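Local structure of Emp46p (Saccharomyces cerevisiae, 2A6V) at residues L162-P166 / V187-G191. The protein serves as a cargo receptor in glycoprotein secretion, with a calcium-independent, legume-lectin-like domain that recognises carbohydrate. Numbering follows the deposited sequence.
Sequences LTYNP and VKFMG
Residues 162-165 are extended and end the strand 158-165; Pro166, with phi/psi -54/-33, leads on toward strand 171-176. Across from them 187-191 forms a loop: Val187 is still extended, Phe189 to Gly191 have helical phi/psi, and Gly191 N donates a hydrogen bond to Lys188 O (3.1 Å). The nearest CA pair across the segments is Pro166 CA and Gly191 CA, 5.4 Å apart. Tyr164, chi1 t, bridges the gap. Its OH lies 2.9 Å from Gly191 N and 3.2 Å from Lys188 O, and is hydrogen-bonded to His170. Met190, with chi1 m, chi2 at 93° and chi3 p, curls so that CE sits over the ring face, 3.7 Å from the Tyr164 centroid, a CH-pi contact; SD is oblique at 4.9 Å from it. A CB on Gly191 would clash with Tyr164 OH; Pro166 CG packs at 3.9 Å from Gly191 CA. The Met-aromatic Met190-Tyr164 contact joins this strand end of one sheet to the loop crossing to the other in the legume-lectin-like beta sandwich.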
loop_
_atom_site.group_PDB
_atom_site.type_symbol
_atom_site.label_atom_id
_atom_site.label_comp_id
_atom_site.label_asym_id
_atom_site.label_seq_id
_atom_site.Cartn_x
_atom_site.Cartn_y
_atom_site.Cartn_z
ATOM N N LEU A 162 -8.942 3.674 -1.809
ATOM C CA LEU A 162 -8.661 4.970 -1.221
ATOM C C LEU A 162 -9.195 6.026 -2.170
ATOM O O LEU A 162 -8.766 6.094 -3.321
ATOM C CB LEU A 162 -7.149 5.145 -1.023
ATOM C CG LEU A 162 -6.632 6.442 -0.379
ATOM C CD1 LEU A 162 -5.231 6.266 0.165
ATOM C CD2 LEU A 162 -6.645 7.576 -1.360
ATOM N N THR A 163 -10.156 6.817 -1.704
ATOM C CA THR A 163 -10.702 7.925 -2.501
ATOM C C THR A 163 -10.311 9.236 -1.821
ATOM O O THR A 163 -10.374 9.341 -0.609
ATOM C CB THR A 163 -12.246 7.790 -2.698
ATOM O OG1 THR A 163 -12.913 7.619 -1.447
ATOM C CG2 THR A 163 -12.598 6.560 -3.424
ATOM N N TYR A 164 -9.876 10.228 -2.591
ATOM C CA TYR A 164 -9.391 11.463 -2.009
ATOM C C TYR A 164 -9.833 12.619 -2.878
ATOM O O TYR A 164 -9.579 12.627 -4.075
ATOM C CB TYR A 164 -7.867 11.443 -1.881
ATOM C CG TYR A 164 -7.261 12.772 -1.527
ATOM C CD1 TYR A 164 -7.535 13.403 -0.314
ATOM C CD2 TYR A 164 -6.432 13.419 -2.412
ATOM C CE1 TYR A 164 -6.961 14.632 -0.007
ATOM C CE2 TYR A 164 -5.862 14.642 -2.109
ATOM C CZ TYR A 164 -6.128 15.249 -0.923
ATOM O OH TYR A 164 -5.528 16.469 -0.650
ATOM N N ASN A 165 -10.510 13.581 -2.263
ATOM C CA ASN A 165 -11.106 14.696 -2.993
ATOM C C ASN A 165 -10.753 16.013 -2.323
ATOM O O ASN A 165 -11.432 16.429 -1.404
ATOM C CB ASN A 165 -12.618 14.533 -3.076
ATOM C CG ASN A 165 -13.261 15.590 -3.948
ATOM O OD1 ASN A 165 -12.576 16.405 -4.554
ATOM N ND2 ASN A 165 -14.568 15.559 -4.025
ATOM N N PRO A 166 -9.679 16.656 -2.758
ATOM C CA PRO A 166 -9.288 17.973 -2.241
ATOM C C PRO A 166 -10.424 19.009 -2.331
ATOM O O PRO A 166 -10.509 19.872 -1.468
ATOM C CB PRO A 166 -8.126 18.390 -3.156
ATOM C CG PRO A 166 -7.618 17.127 -3.771
ATOM C CD PRO A 166 -8.718 16.132 -3.742
ATOM N N VAL A 187 -5.326 14.226 5.954
ATOM C CA VAL A 187 -4.321 14.033 4.909
ATOM C C VAL A 187 -4.590 15.066 3.807
ATOM O O VAL A 187 -5.578 14.961 3.082
ATOM C CB VAL A 187 -4.345 12.589 4.337
ATOM C CG1 VAL A 187 -3.063 12.297 3.561
ATOM C CG2 VAL A 187 -4.535 11.554 5.441
ATOM N N LYS A 188 -3.718 16.065 3.695
ATOM C CA LYS A 188 -3.920 17.150 2.738
ATOM C C LYS A 188 -2.807 17.294 1.703
ATOM O O LYS A 188 -2.990 17.968 0.698
ATOM C CB LYS A 188 -4.070 18.477 3.478
ATOM C CG LYS A 188 -5.323 18.567 4.311
ATOM C CD LYS A 188 -5.354 19.848 5.124
ATOM C CE LYS A 188 -5.958 19.627 6.503
ATOM N NZ LYS A 188 -7.442 19.679 6.445
ATOM N N PHE A 189 -1.645 16.690 1.934
ATOM C CA PHE A 189 -0.502 16.967 1.065
ATOM C C PHE A 189 -0.696 16.571 -0.405
ATOM O O PHE A 189 -0.073 17.162 -1.289
ATOM C CB PHE A 189 0.791 16.372 1.642
ATOM C CG PHE A 189 0.872 14.877 1.565
ATOM C CD1 PHE A 189 1.399 14.258 0.447
ATOM C CD2 PHE A 189 0.452 14.089 2.632
ATOM C CE1 PHE A 189 1.491 12.885 0.385
ATOM C CE2 PHE A 189 0.531 12.712 2.559
ATOM C CZ PHE A 189 1.058 12.117 1.437
ATOM N N MET A 190 -1.565 15.598 -0.681
ATOM C CA MET A 190 -1.753 15.139 -2.056
ATOM C C MET A 190 -2.516 16.133 -2.925
ATOM O O MET A 190 -2.498 16.015 -4.144
ATOM C CB MET A 190 -2.506 13.805 -2.107
ATOM C CG MET A 190 -1.778 12.650 -1.478
ATOM S SD MET A 190 -2.249 12.437 0.217
ATOM C CE MET A 190 -3.990 11.888 0.089
ATOM N N GLY A 191 -3.217 17.080 -2.309
ATOM C CA GLY A 191 -3.953 18.078 -3.063
ATOM C C GLY A 191 -3.038 19.048 -3.793
ATOM O O GLY A 191 -3.397 19.558 -4.861
#